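Local coordinates for putative branched-chain amino acid ABC transporter, periplasmic branched-chain amino acid-binding protein (Pseudomonas protegens Pf-5, PDB 4RU0) that probably binds branched-chain amino acids or related small solutes in the periplasm and delivers them to an ABC transporter for uptake, at residues Ala39-Gly44 against Thr83-Glu88; Tyr109-Ala114 against Leu131-Tyr136; Lys89-Tyr94 against Tyr118-Arg123; Val77-Glu82 against Glu95-Gly100. All blocks are in the same frame, centred on the assembly; numbering follows the deposited sequence.

Overall arrangement
All four contacts fall within one lobe of the periplasmic binding protein fold, and their centres lie about 11 to 15 Å apart. Contacts 4 and 1 both involve the parallel strand pair 34-40 and 76-82: contact 4 packs strand 76-82 on the end of helix 87-97, and contact 1 joins the end of strand 34-40 to the turn after strand 76-82. Contact 3 sets the same helix beside helix 114-126, whose flanking segments make contact 2. Along the chain, contact 1 closes before contacts 2 and 3 open, whereas its segments alternate with those of contact 4. The C81-C93 disulfide ties contacts 3 and 4 together, and contacts 1 and 2 lie on the side facing the bound ligand.

Contact 1: residues Ala39-Gly44 against Thr83-Glu88; sequences ATYRVG and TEWTAE
Y41 and W85 form a T-shaped (edge-to-face) aromatic pair, in which the five-membered ring of the indole turns its edge onto one face of the phenol ring. The planes stand at 87° and the centroids are 5.0 Å apart. The touch falls toward the rim, where W85 CD1 is 3.5 Å from Y41 CE2. W85 CG, anti to the backbone N (chi1 -164°), sets the indole alongside the tyrosine, and the two side chains point the same way. While W85 covers a face of the Y41 ring, T83 OG1 approaches its edge, in plane, 3.9 Å from Y41 CD2.

A single hydrogen bond joins the two backbones. T83 N donates to T40 O over 2.8 Å where the parallel pairing of strands 34-40 and 76-82 runs out. As in other proteins of this fold, loops after such parallel strands line the ligand cleft: Y41 OH makes a weak hydrogen bond to the bound pentaoxaheptadecane. T83 to T86 is a type I' turn, closed by T86 N on T83 O at 3.0 Å; the same oxygen also accepts from T86 OG1, 3.2 Å away. T86 is the N-cap of helix 87-97.

A further apolar contact comes at the strand end, where A39 CB meets T83 CG2 at 3.7 Å.

Contact 2: residues Tyr109-Ala114 against Leu131-Tyr136; sequences YQPNGA and LITLGY
The hydroxyl of Y136 reaches across to the loop 109-114 and accepts a hydrogen bond from G113 N, with 3.0 Å between Y136 OH and G113 N and an angle of 166° at the hydrogen. A water sits beside this bond, 2.7 Å from Y136 OH. It accepts from N112 N and donates to I132 O at 2.7 Å, so one molecule ties the loop to both ends of the segment 131-136. A phenylalanine at Y136 would keep the ring but would probably leave the G113 N-H without its acceptor and the water less firmly held.

On the ring itself, A114 CB packs against Y136 CD2 at 4.0 Å. Y136 CG lies between the backbone N and the carbonyl carbon (chi1 79°), which carries the ring back over its own type II turn, T133 to Y136: T133 CB lies over the centre of one ring face, 3.3 Å above the plane. T133 OG1 also donates to Y136 O, spanning the turn.

Further out, the backbones meet in a single parallel bridge between Y109 and L131, with I132 N bonded to Y109 O at 2.8 Å and nearly straight (173°). Helix 114-126, preceded by G113 as its N-cap, connects the two bridged segments, as in the alpha/beta fold of this family. Side chains line up beside this bridge: Y109 CD2 touches L131 CD2 at 3.8 Å, and Q110 CG meets I132 CB at 3.6 Å. N112, whose ND2 is bonded to A39 O, fastens the loop to strand 34-40.

Contact 3: residues Lys89-Tyr94 against Tyr118-Arg123; sequences KGIECY and YALSER
L120 packs against the Y94 ring at the tight part of this helix pair. Its CD2 lies 3.6 Å from Y94 CG, and its CD1 3.8 Å from Y94 CB, so both methyl branches bear on the root of the tyrosine. Y94 CG, anti to its backbone N (chi1 166°), sets the ring beside L120, and the two side chains slide past each other in opposite directions. I91 CG1 adds a contact to L120 CD2 at 4.0 Å. The local axes approach to 10.1 Å and run roughly parallel, 34° apart, with no hydrogen bond across them.

Toward solvent the packing is thinner. I91 CD1 reaches A119 CB at 3.9 Å, and I91 CG2 lies over one face of the R123 guanidinium, 3.8 Å from NH1. R123 crosses I91 at about a right angle, and its NH1 forms a salt bridge with E95. Its aliphatic part meets the tyrosine ring, with R123 CD 3.9 Å from Y94 CE1; the Y94 hydroxyl is bonded to D127.

Helix 87-97 is anchored on its other flank by the C93-C81 disulfide to strand 76-82. On the side of the pair facing the loop at Y109, Y94 makes an edge-to-face contact with Y109, while L120 of helix 114-126 rests on L131 of strand 131-132.

Contact 4: residues Val77-Glu82 against Glu95-Gly100; sequences VWQECE and ERFKNG
C81 of strand 76-82 points toward F97, near the end of helix 87-97, and carries much of the contact. Its CB rests on the far end of the phenylalanine ring, 3.6 Å from both F97 CE2 and F97 CZ. From there SG extends anti to the backbone N (chi1 178°) and meets R96: NH2 of that guanidinium is 3.5 Å from C81 SG, and NE is 3.8 Å away. The sulfur also makes an oblique sulfur-aromatic contact, 5.4 Å from the F97 ring centroid and 29° off the ring normal. SG ends in the disulfide to C93, so a covalent link and a ring contact join the same strand to the same helix.

F97 inserts its ring tip against the strand backbone as well, with CZ 3.5 Å from Q79 O. At the exposed border, Q79 OE1 lies 3.9 Å from F97 CE1, its amide plane turned 24° from the ring. On the sheet side the ring meets F35 edge-to-face and touches P37 of strand 34-40. An alanine at F97 would probably open a gap between helix and strand, leaving the CB of C81 without its aromatic partner.

No hydrogen bond crosses here; the two segments meet by apolar and sulfur contacts, and the C81-C93 disulfide binds the same strand and helix one turn before F97, consistent with folding in the oxidising periplasm.

Contact 1: residues Ala39-Gly44 against Thr83-Glu88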
loop_
_atom_site.group_PDB
_atom_site.type_symbol
_atom_site.label_atom_id
_atom_site.label_comp_id
_atom_site.label_asym_id
_atom_site.label_seq_id
_atom_site.Cartn_x
_atom_site.Cartn_y
_atom_site.Cartn_z
ATOM N N ALA A 39 1.780 3.453 15.204
ATOM C CA ALA A 39 0.498 4.145 15.276
ATOM C C ALA A 39 -0.618 3.181 14.890
ATOM O O ALA A 39 -0.796 2.863 13.713
ATOM C CB ALA A 39 0.494 5.373 14.370
ATOM N N THR A 40 -1.360 2.711 15.886
ATOM C CA THR A 40 -2.305 1.620 15.673
ATOM C C THR A 40 -3.698 1.945 16.187
ATOM O O THR A 40 -3.866 2.811 17.049
ATOM C CB THR A 40 -1.827 0.325 16.366
ATOM O OG1 THR A 40 -1.795 0.528 17.785
ATOM C CG2 THR A 40 -0.438 -0.075 15.879
ATOM N N TYR A 41 -4.696 1.250 15.649
ATOM C CA TYR A 41 -6.041 1.316 16.199
ATOM C C TYR A 41 -6.503 -0.066 16.650
ATOM O O TYR A 41 -6.422 -1.035 15.898
ATOM C CB TYR A 41 -7.035 1.913 15.188
ATOM C CG TYR A 41 -6.857 1.474 13.748
ATOM C CD1 TYR A 41 -7.464 0.318 13.268
ATOM C CD2 TYR A 41 -6.113 2.239 12.856
ATOM C CE1 TYR A 41 -7.314 -0.075 11.949
ATOM C CE2 TYR A 41 -5.957 1.853 11.537
ATOM C CZ TYR A 41 -6.558 0.696 11.088
ATOM O OH TYR A 41 -6.398 0.313 9.777
ATOM N N ARG A 42 -6.970 -0.145 17.894
ATOM C CA ARG A 42 -7.506 -1.386 18.441
ATOM C C ARG A 42 -8.906 -1.164 18.993
ATOM O O ARG A 42 -9.474 -2.032 19.651
ATOM C CB ARG A 42 -6.586 -1.938 19.527
ATOM C CG ARG A 42 -5.245 -2.397 18.993
ATOM C CD ARG A 42 -4.321 -2.843 20.104
ATOM N NE ARG A 42 -3.062 -3.354 19.571
ATOM C CZ ARG A 42 -2.895 -4.592 19.116
ATOM N NH1 ARG A 42 -3.910 -5.447 19.131
ATOM N NH2 ARG A 42 -1.712 -4.975 18.649
ATOM N N VAL A 43 -9.453 0.012 18.715
ATOM C CA VAL A 43 -10.802 0.360 19.134
ATOM C C VAL A 43 -11.596 0.793 17.913
ATOM O O VAL A 43 -11.052 1.429 17.012
ATOM C CB VAL A 43 -10.792 1.489 20.188
ATOM C CG1 VAL A 43 -12.202 1.777 20.689
ATOM C CG2 VAL A 43 -9.877 1.121 21.347
ATOM N N GLY A 44 -12.874 0.439 17.867
ATOM C CA GLY A 44 -13.729 0.871 16.776
ATOM C C GLY A 44 -13.998 -0.203 15.742
ATOM O O GLY A 44 -13.600 -1.359 15.908
ATOM N N THR A 83 -4.654 5.413 17.856
ATOM C CA THR A 83 -5.029 6.507 16.965
ATOM C C THR A 83 -6.528 6.501 16.668
ATOM O O THR A 83 -7.073 7.483 16.158
ATOM C CB THR A 83 -4.257 6.439 15.630
ATOM O OG1 THR A 83 -4.777 5.371 14.824
ATOM C CG2 THR A 83 -2.770 6.212 15.890
ATOM N N GLU A 84 -7.179 5.385 16.985
ATOM C CA GLU A 84 -8.612 5.207 16.756
ATOM C C GLU A 84 -9.022 5.524 15.321
ATOM O O GLU A 84 -10.163 5.928 15.075
ATOM C CB GLU A 84 -9.416 6.072 17.722
ATOM C CG GLU A 84 -9.032 5.874 19.174
ATOM C CD GLU A 84 -10.080 6.400 20.132
ATOM O OE1 GLU A 84 -11.249 6.541 19.711
ATOM O OE2 GLU A 84 -9.737 6.672 21.304
ATOM N N TRP A 85 -8.080 5.361 14.391
ATOM C CA TRP A 85 -8.332 5.534 12.963
ATOM C C TRP A 85 -8.681 6.992 12.595
ATOM O O TRP A 85 -9.118 7.270 11.475
ATOM C CB TRP A 85 -9.446 4.570 12.518
ATOM C CG TRP A 85 -9.553 4.349 11.034
ATOM C CD1 TRP A 85 -8.759 3.548 10.261
ATOM C CD2 TRP A 85 -10.529 4.918 10.151
ATOM N NE1 TRP A 85 -9.172 3.596 8.949
ATOM C CE2 TRP A 85 -10.257 4.429 8.855
ATOM C CE3 TRP A 85 -11.603 5.799 10.330
ATOM C CZ2 TRP A 85 -11.022 4.792 7.743
ATOM C CZ3 TRP A 85 -12.360 6.158 9.225
ATOM C CH2 TRP A 85 -12.066 5.654 7.949
ATOM N N THR A 86 -8.466 7.922 13.524
ATOM C CA THR A 86 -8.765 9.331 13.273
ATOM C C THR A 86 -7.507 10.181 13.103
ATOM O O THR A 86 -6.422 9.822 13.569
ATOM C CB THR A 86 -9.604 9.954 14.408
ATOM O OG1 THR A 86 -8.806 10.063 15.592
ATOM C CG2 THR A 86 -10.837 9.109 14.694
ATOM N N ALA A 87 -7.669 11.320 12.440
ATOM C CA ALA A 87 -6.564 12.239 12.205
ATOM C C ALA A 87 -6.151 12.942 13.489
ATOM O O ALA A 87 -4.969 13.168 13.729
ATOM C CB ALA A 87 -6.950 13.270 11.135
ATOM N N GLU A 88 -7.138 13.291 14.309
ATOM C CA GLU A 88 -6.899 14.034 15.539
ATOM C C GLU A 88 -5.944 13.293 16.469
ATOM O O GLU A 88 -4.980 13.875 16.979
ATOM C CB GLU A 88 -8.222 14.312 16.260
ATOM C CG GLU A 88 -8.063 14.939 17.637
ATOM C CD GLU A 88 -7.365 16.285 17.589
ATOM O OE1 GLU A 88 -7.631 17.061 16.644
ATOM O OE2 GLU A 88 -6.549 16.564 18.496
#

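Contact 2: residues Tyr109-Ala114 against Leu131-Tyr136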
loop_
_atom_site.group_PDB
_atom_site.type_symbol
_atom_site.label_atom_id
_atom_site.label_comp_id
_atom_site.label_asym_id
_atom_site.label_seq_id
_atom_site.Cartn_x
_atom_site.Cartn_y
_atom_site.Cartn_z
ATOM N N TYR A 109 8.635 7.020 10.077
ATOM C CA TYR A 109 7.332 7.035 10.723
ATOM C C TYR A 109 6.200 6.599 9.784
ATOM O O TYR A 109 6.076 7.095 8.661
ATOM C CB TYR A 109 7.038 8.427 11.284
ATOM C CG TYR A 109 5.816 8.449 12.171
ATOM C CD1 TYR A 109 5.919 8.170 13.527
ATOM C CD2 TYR A 109 4.556 8.727 11.650
ATOM C CE1 TYR A 109 4.801 8.174 14.345
ATOM C CE2 TYR A 109 3.435 8.734 12.459
ATOM C CZ TYR A 109 3.563 8.458 13.804
ATOM O OH TYR A 109 2.452 8.463 14.616
ATOM N N GLN A 110 5.373 5.675 10.266
ATOM C CA GLN A 110 4.236 5.159 9.498
ATOM C C GLN A 110 2.927 5.435 10.221
ATOM O O GLN A 110 2.572 4.724 11.158
ATOM C CB GLN A 110 4.385 3.657 9.254
ATOM C CG GLN A 110 5.564 3.288 8.381
ATOM C CD GLN A 110 6.252 2.012 8.832
ATOM O OE1 GLN A 110 6.487 1.809 10.023
ATOM N NE2 GLN A 110 6.578 1.145 7.880
ATOM N N PRO A 111 2.206 6.479 9.791
ATOM C CA PRO A 111 0.963 6.875 10.465
ATOM C C PRO A 111 -0.145 5.822 10.378
ATOM O O PRO A 111 -1.031 5.822 11.227
ATOM C CB PRO A 111 0.556 8.162 9.730
ATOM C CG PRO A 111 1.301 8.141 8.449
ATOM C CD PRO A 111 2.578 7.411 8.715
ATOM N N ASN A 112 -0.081 4.940 9.384
ATOM C CA ASN A 112 -1.101 3.906 9.197
ATOM C C ASN A 112 -2.509 4.498 9.146
ATOM O O ASN A 112 -3.395 4.088 9.896
ATOM C CB ASN A 112 -1.016 2.858 10.308
ATOM C CG ASN A 112 0.327 2.145 10.342
ATOM O OD1 ASN A 112 0.886 1.804 9.302
ATOM N ND2 ASN A 112 0.855 1.926 11.544
ATOM N N GLY A 113 -2.704 5.468 8.262
ATOM C CA GLY A 113 -3.948 6.214 8.209
ATOM C C GLY A 113 -3.864 7.390 7.255
ATOM O O GLY A 113 -3.034 8.285 7.420
ATOM N N ALA A 114 -4.725 7.383 6.248
ATOM C CA ALA A 114 -4.724 8.414 5.216
ATOM C C ALA A 114 -4.986 9.834 5.756
ATOM O O ALA A 114 -4.219 10.746 5.445
ATOM C CB ALA A 114 -5.730 8.059 4.133
ATOM N N LEU A 131 7.779 10.321 6.421
ATOM C CA LEU A 131 6.493 9.656 6.524
ATOM C C LEU A 131 6.430 8.562 5.482
ATOM O O LEU A 131 6.636 8.817 4.298
ATOM C CB LEU A 131 5.334 10.634 6.324
ATOM C CG LEU A 131 5.103 11.701 7.394
ATOM C CD1 LEU A 131 3.800 12.456 7.114
ATOM C CD2 LEU A 131 5.114 11.125 8.806
ATOM N N ILE A 132 6.159 7.343 5.923
ATOM C CA ILE A 132 5.933 6.243 5.003
ATOM C C ILE A 132 4.445 5.929 4.934
ATOM O O ILE A 132 3.817 5.627 5.949
ATOM C CB ILE A 132 6.704 4.978 5.419
ATOM C CG1 ILE A 132 8.213 5.223 5.357
ATOM C CG2 ILE A 132 6.325 3.814 4.535
ATOM C CD1 ILE A 132 9.036 4.082 5.936
ATOM N N THR A 133 3.896 6.002 3.732
ATOM C CA THR A 133 2.549 5.513 3.449
ATOM C C THR A 133 2.602 4.469 2.348
ATOM O O THR A 133 2.723 4.784 1.189
ATOM C CB THR A 133 1.585 6.650 3.047
ATOM O OG1 THR A 133 2.054 7.306 1.874
ATOM C CG2 THR A 133 1.467 7.654 4.127
ATOM N N LEU A 134 2.438 3.214 2.714
ATOM C CA LEU A 134 2.570 2.144 1.748
ATOM C C LEU A 134 1.258 1.963 1.015
ATOM O O LEU A 134 0.240 1.714 1.614
ATOM C CB LEU A 134 2.973 0.865 2.472
ATOM C CG LEU A 134 3.425 -0.383 1.734
ATOM C CD1 LEU A 134 4.697 -0.146 0.962
ATOM C CD2 LEU A 134 3.644 -1.505 2.729
ATOM N N GLY A 135 1.296 2.110 -0.295
ATOM C CA GLY A 135 0.118 2.005 -1.131
ATOM C C GLY A 135 -0.975 3.036 -0.925
ATOM O O GLY A 135 -2.124 2.776 -1.186
ATOM N N TYR A 136 -0.618 4.208 -0.456
ATOM C CA TYR A 136 -1.590 5.246 -0.206
ATOM C C TYR A 136 -0.882 6.578 -0.077
ATOM O O TYR A 136 0.287 6.641 -0.279
ATOM C CB TYR A 136 -2.510 4.905 0.965
ATOM C CG TYR A 136 -1.970 5.119 2.352
ATOM C CD1 TYR A 136 -1.145 4.200 2.944
ATOM C CD2 TYR A 136 -2.347 6.211 3.087
ATOM C CE1 TYR A 136 -0.685 4.383 4.224
ATOM C CE2 TYR A 136 -1.886 6.406 4.359
ATOM C CZ TYR A 136 -1.055 5.489 4.922
ATOM O OH TYR A 136 -0.608 5.702 6.178
HETATM O O HOH W 1 1.619 4.475 7.099
#

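Contact 3: residues Lys89-Tyr94 against Tyr118-Arg123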
loop_
_atom_site.group_PDB
_atom_site.type_symbol
_atom_site.label_atom_id
_atom_site.label_comp_id
_atom_site.label_asym_id
_atom_site.label_seq_id
_atom_site.Cartn_x
_atom_site.Cartn_y
_atom_site.Cartn_z
ATOM N N LYS A 89 -6.204 12.007 16.677
ATOM C CA LYS A 89 -5.365 11.222 17.569
ATOM C C LYS A 89 -4.087 10.783 16.863
ATOM O O LYS A 89 -3.032 10.696 17.486
ATOM C CB LYS A 89 -6.134 10.018 18.109
ATOM C CG LYS A 89 -7.390 10.416 18.860
ATOM C CD LYS A 89 -7.675 9.494 20.028
ATOM C CE LYS A 89 -8.847 10.012 20.849
ATOM N NZ LYS A 89 -9.046 9.241 22.108
ATOM N N GLY A 90 -4.183 10.521 15.563
ATOM C CA GLY A 90 -3.011 10.234 14.754
ATOM C C GLY A 90 -1.945 11.306 14.926
ATOM O O GLY A 90 -0.768 11.009 15.142
ATOM N N ILE A 91 -2.376 12.561 14.855
ATOM C CA ILE A 91 -1.499 13.706 15.032
ATOM C C ILE A 91 -0.886 13.737 16.428
ATOM O O ILE A 91 0.310 14.004 16.580
ATOM C CB ILE A 91 -2.259 15.017 14.766
ATOM C CG1 ILE A 91 -2.518 15.170 13.267
ATOM C CG2 ILE A 91 -1.491 16.211 15.297
ATOM C CD1 ILE A 91 -3.490 16.295 12.918
ATOM N N GLU A 92 -1.699 13.466 17.447
ATOM C CA GLU A 92 -1.199 13.424 18.819
ATOM C C GLU A 92 -0.171 12.313 19.018
ATOM O O GLU A 92 0.777 12.469 19.784
ATOM C CB GLU A 92 -2.345 13.240 19.809
ATOM C CG GLU A 92 -3.298 14.419 19.871
ATOM C CD GLU A 92 -4.486 14.148 20.775
ATOM O OE1 GLU A 92 -4.503 13.076 21.426
ATOM O OE2 GLU A 92 -5.400 15.003 20.828
ATOM N N CYS A 93 -0.368 11.192 18.333
ATOM C CA CYS A 93 0.569 10.079 18.421
ATOM C C CYS A 93 1.912 10.465 17.826
ATOM O O CYS A 93 2.957 10.205 18.416
ATOM C CB CYS A 93 0.007 8.836 17.720
ATOM S SG CYS A 93 -1.176 7.925 18.740
ATOM N N TYR A 94 1.870 11.108 16.664
ATOM C CA TYR A 94 3.074 11.574 15.998
ATOM C C TYR A 94 3.853 12.532 16.891
ATOM O O TYR A 94 5.073 12.432 16.999
ATOM C CB TYR A 94 2.730 12.250 14.672
ATOM C CG TYR A 94 3.870 13.048 14.076
ATOM C CD1 TYR A 94 4.030 14.400 14.374
ATOM C CD2 TYR A 94 4.784 12.454 13.211
ATOM C CE1 TYR A 94 5.068 15.128 13.838
ATOM C CE2 TYR A 94 5.823 13.181 12.663
ATOM C CZ TYR A 94 5.956 14.519 12.981
ATOM O OH TYR A 94 6.982 15.251 12.443
ATOM N N TYR A 118 -2.061 12.660 5.628
ATOM C CA TYR A 118 -2.262 13.886 4.877
ATOM C C TYR A 118 -1.979 15.112 5.750
ATOM O O TYR A 118 -1.280 16.033 5.337
ATOM C CB TYR A 118 -3.687 13.943 4.331
ATOM C CG TYR A 118 -3.891 14.987 3.259
ATOM C CD1 TYR A 118 -3.546 14.725 1.936
ATOM C CD2 TYR A 118 -4.435 16.226 3.562
ATOM C CE1 TYR A 118 -3.732 15.671 0.947
ATOM C CE2 TYR A 118 -4.628 17.188 2.570
ATOM C CZ TYR A 118 -4.272 16.904 1.267
ATOM O OH TYR A 118 -4.457 17.847 0.278
ATOM N N ALA A 119 -2.511 15.102 6.967
ATOM C CA ALA A 119 -2.387 16.236 7.874
ATOM C C ALA A 119 -0.962 16.428 8.380
ATOM O O ALA A 119 -0.554 17.546 8.702
ATOM C CB ALA A 119 -3.338 16.068 9.053
ATOM N N LEU A 120 -0.202 15.341 8.441
ATOM C CA LEU A 120 1.133 15.369 9.042
ATOM C C LEU A 120 2.242 15.781 8.079
ATOM O O LEU A 120 3.357 16.061 8.501
ATOM C CB LEU A 120 1.474 13.994 9.619
ATOM C CG LEU A 120 0.826 13.569 10.928
ATOM C CD1 LEU A 120 1.224 12.129 11.226
ATOM C CD2 LEU A 120 1.257 14.490 12.056
ATOM N N SER A 121 1.930 15.791 6.790
ATOM C CA SER A 121 2.930 15.966 5.745
ATOM C C SER A 121 3.821 17.198 5.922
ATOM O O SER A 121 5.044 17.106 5.818
ATOM C CB SER A 121 2.243 16.034 4.380
ATOM O OG SER A 121 3.184 16.260 3.344
ATOM N N GLU A 122 3.212 18.345 6.192
ATOM C CA GLU A 122 3.967 19.584 6.241
ATOM C C GLU A 122 4.838 19.660 7.489
ATOM O O GLU A 122 5.989 20.095 7.421
ATOM C CB GLU A 122 3.024 20.788 6.158
ATOM C CG GLU A 122 2.210 20.802 4.867
ATOM C CD GLU A 122 1.290 22.008 4.740
ATOM O OE1 GLU A 122 0.204 22.007 5.363
ATOM O OE2 GLU A 122 1.641 22.950 3.995
ATOM N N ARG A 123 4.316 19.217 8.625
ATOM C CA ARG A 123 5.096 19.332 9.850
ATOM C C ARG A 123 6.123 18.206 9.948
ATOM O O ARG A 123 7.105 18.317 10.682
ATOM C CB ARG A 123 4.185 19.375 11.084
ATOM C CG ARG A 123 3.639 18.059 11.574
ATOM C CD ARG A 123 2.943 18.262 12.925
ATOM N NE ARG A 123 1.675 18.994 12.828
ATOM C CZ ARG A 123 0.887 19.272 13.869
ATOM N NH1 ARG A 123 1.229 18.897 15.094
ATOM N NH2 ARG A 123 -0.250 19.929 13.690
#

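Contact 4: residues Val77-Glu82 against Glu95-Gly100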
loop_
_atom_site.group_PDB
_atom_site.type_symbol
_atom_site.label_atom_id
_atom_site.label_comp_id
_atom_site.label_asym_id
_atom_site.label_seq_id
_atom_site.Cartn_x
_atom_site.Cartn_y
_atom_site.Cartn_z
ATOM N N VAL A 77 13.266 -1.363 19.489
ATOM C CA VAL A 77 12.271 -1.178 20.536
ATOM C C VAL A 77 11.060 -0.471 19.938
ATOM O O VAL A 77 11.205 0.444 19.129
ATOM C CB VAL A 77 12.843 -0.380 21.741
ATOM C CG1 VAL A 77 13.414 0.950 21.291
ATOM C CG2 VAL A 77 11.786 -0.185 22.818
ATOM N N TRP A 78 9.865 -0.912 20.314
ATOM C CA TRP A 78 8.651 -0.323 19.773
ATOM C C TRP A 78 7.597 -0.094 20.847
ATOM O O TRP A 78 7.626 -0.719 21.909
ATOM C CB TRP A 78 8.075 -1.207 18.665
ATOM C CG TRP A 78 7.699 -2.588 19.119
ATOM C CD1 TRP A 78 6.492 -2.992 19.619
ATOM C CD2 TRP A 78 8.535 -3.750 19.104
ATOM N NE1 TRP A 78 6.528 -4.332 19.919
ATOM C CE2 TRP A 78 7.770 -4.822 19.611
ATOM C CE3 TRP A 78 9.855 -3.990 18.709
ATOM C CZ2 TRP A 78 8.283 -6.110 19.735
ATOM C CZ3 TRP A 78 10.363 -5.271 18.832
ATOM C CH2 TRP A 78 9.578 -6.315 19.341
ATOM N N GLN A 79 6.671 0.814 20.556
ATOM C CA GLN A 79 5.558 1.100 21.447
ATOM C C GLN A 79 4.340 1.506 20.631
ATOM O O GLN A 79 4.467 2.125 19.575
ATOM C CB GLN A 79 5.920 2.203 22.449
ATOM C CG GLN A 79 4.908 2.359 23.581
ATOM C CD GLN A 79 5.313 3.407 24.601
ATOM O OE1 GLN A 79 5.936 4.414 24.265
ATOM N NE2 GLN A 79 4.960 3.171 25.859
ATOM N N GLU A 80 3.160 1.145 21.119
ATOM C CA GLU A 80 1.924 1.456 20.424
ATOM C C GLU A 80 1.243 2.691 20.991
ATOM O O GLU A 80 1.231 2.911 22.203
ATOM C CB GLU A 80 0.966 0.268 20.491
ATOM C CG GLU A 80 0.890 -0.536 19.213
ATOM C CD GLU A 80 0.109 -1.824 19.383
ATOM O OE1 GLU A 80 -1.091 -1.852 19.030
ATOM O OE2 GLU A 80 0.697 -2.811 19.868
ATOM N N CYS A 81 0.674 3.493 20.101
ATOM C CA CYS A 81 -0.169 4.607 20.498
ATOM C C CYS A 81 -1.507 4.473 19.775
ATOM O O CYS A 81 -1.542 4.255 18.566
ATOM C CB CYS A 81 0.503 5.943 20.177
ATOM S SG CYS A 81 -0.479 7.413 20.584
ATOM N N GLU A 82 -2.601 4.580 20.520
ATOM C CA GLU A 82 -3.933 4.410 19.950
ATOM C C GLU A 82 -4.359 5.629 19.135
ATOM O O GLU A 82 -4.423 6.742 19.654
ATOM C CB GLU A 82 -4.951 4.136 21.056
ATOM C CG GLU A 82 -6.366 3.905 20.553
ATOM C CD GLU A 82 -6.474 2.712 19.611
ATOM O OE1 GLU A 82 -5.742 1.713 19.803
ATOM O OE2 GLU A 82 -7.298 2.782 18.676
ATOM N N GLU A 95 3.144 13.463 17.525
ATOM C CA GLU A 95 3.787 14.450 18.387
ATOM C C GLU A 95 4.360 13.797 19.635
ATOM O O GLU A 95 5.360 14.260 20.179
ATOM C CB GLU A 95 2.804 15.557 18.777
ATOM C CG GLU A 95 2.398 16.448 17.615
ATOM C CD GLU A 95 3.538 17.326 17.117
ATOM O OE1 GLU A 95 4.413 17.701 17.926
ATOM O OE2 GLU A 95 3.559 17.645 15.912
ATOM N N ARG A 96 3.722 12.725 20.094
ATOM C CA ARG A 96 4.233 11.996 21.243
ATOM C C ARG A 96 5.517 11.245 20.880
ATOM O O ARG A 96 6.445 11.159 21.680
ATOM C CB ARG A 96 3.177 11.028 21.776
ATOM C CG ARG A 96 3.743 9.844 22.561
ATOM C CD ARG A 96 2.859 9.446 23.738
ATOM N NE ARG A 96 1.469 9.204 23.362
ATOM C CZ ARG A 96 0.491 10.100 23.500
ATOM N NH1 ARG A 96 0.750 11.304 24.003
ATOM N NH2 ARG A 96 -0.751 9.796 23.130
ATOM N N PHE A 97 5.572 10.741 19.651
ATOM C CA PHE A 97 6.654 9.866 19.221
ATOM C C PHE A 97 7.817 10.571 18.528
ATOM O O PHE A 97 8.936 10.057 18.531
ATOM C CB PHE A 97 6.105 8.789 18.281
ATOM C CG PHE A 97 5.409 7.663 18.985
ATOM C CD1 PHE A 97 5.633 7.427 20.333
ATOM C CD2 PHE A 97 4.537 6.833 18.296
ATOM C CE1 PHE A 97 4.998 6.386 20.985
ATOM C CE2 PHE A 97 3.898 5.785 18.939
ATOM C CZ PHE A 97 4.130 5.564 20.287
ATOM N N LYS A 98 7.565 11.736 17.934
ATOM C CA LYS A 98 8.561 12.369 17.068
ATOM C C LYS A 98 9.902 12.653 17.767
ATOM O O LYS A 98 10.919 12.862 17.103
ATOM C CB LYS A 98 8.009 13.668 16.477
ATOM C CG LYS A 98 7.932 14.822 17.457
ATOM C CD LYS A 98 7.569 16.122 16.749
ATOM C CE LYS A 98 7.646 17.311 17.702
ATOM N NZ LYS A 98 7.123 18.552 17.069
ATOM N N ASN A 99 9.911 12.653 19.096
ATOM C CA ASN A 99 11.142 12.926 19.823
ATOM C C ASN A 99 11.822 11.665 20.342
ATOM O O ASN A 99 12.905 11.735 20.921
ATOM C CB ASN A 99 10.868 13.885 20.977
ATOM C CG ASN A 99 10.586 15.287 20.500
ATOM O OD1 ASN A 99 11.364 15.863 19.737
ATOM N ND2 ASN A 99 9.455 15.838 20.921
ATOM N N GLY A 100 11.187 10.516 20.126
ATOM C CA GLY A 100 11.758 9.240 20.510
ATOM C C GLY A 100 11.080 8.622 21.716
ATOM O O GLY A 100 10.105 9.168 22.229
#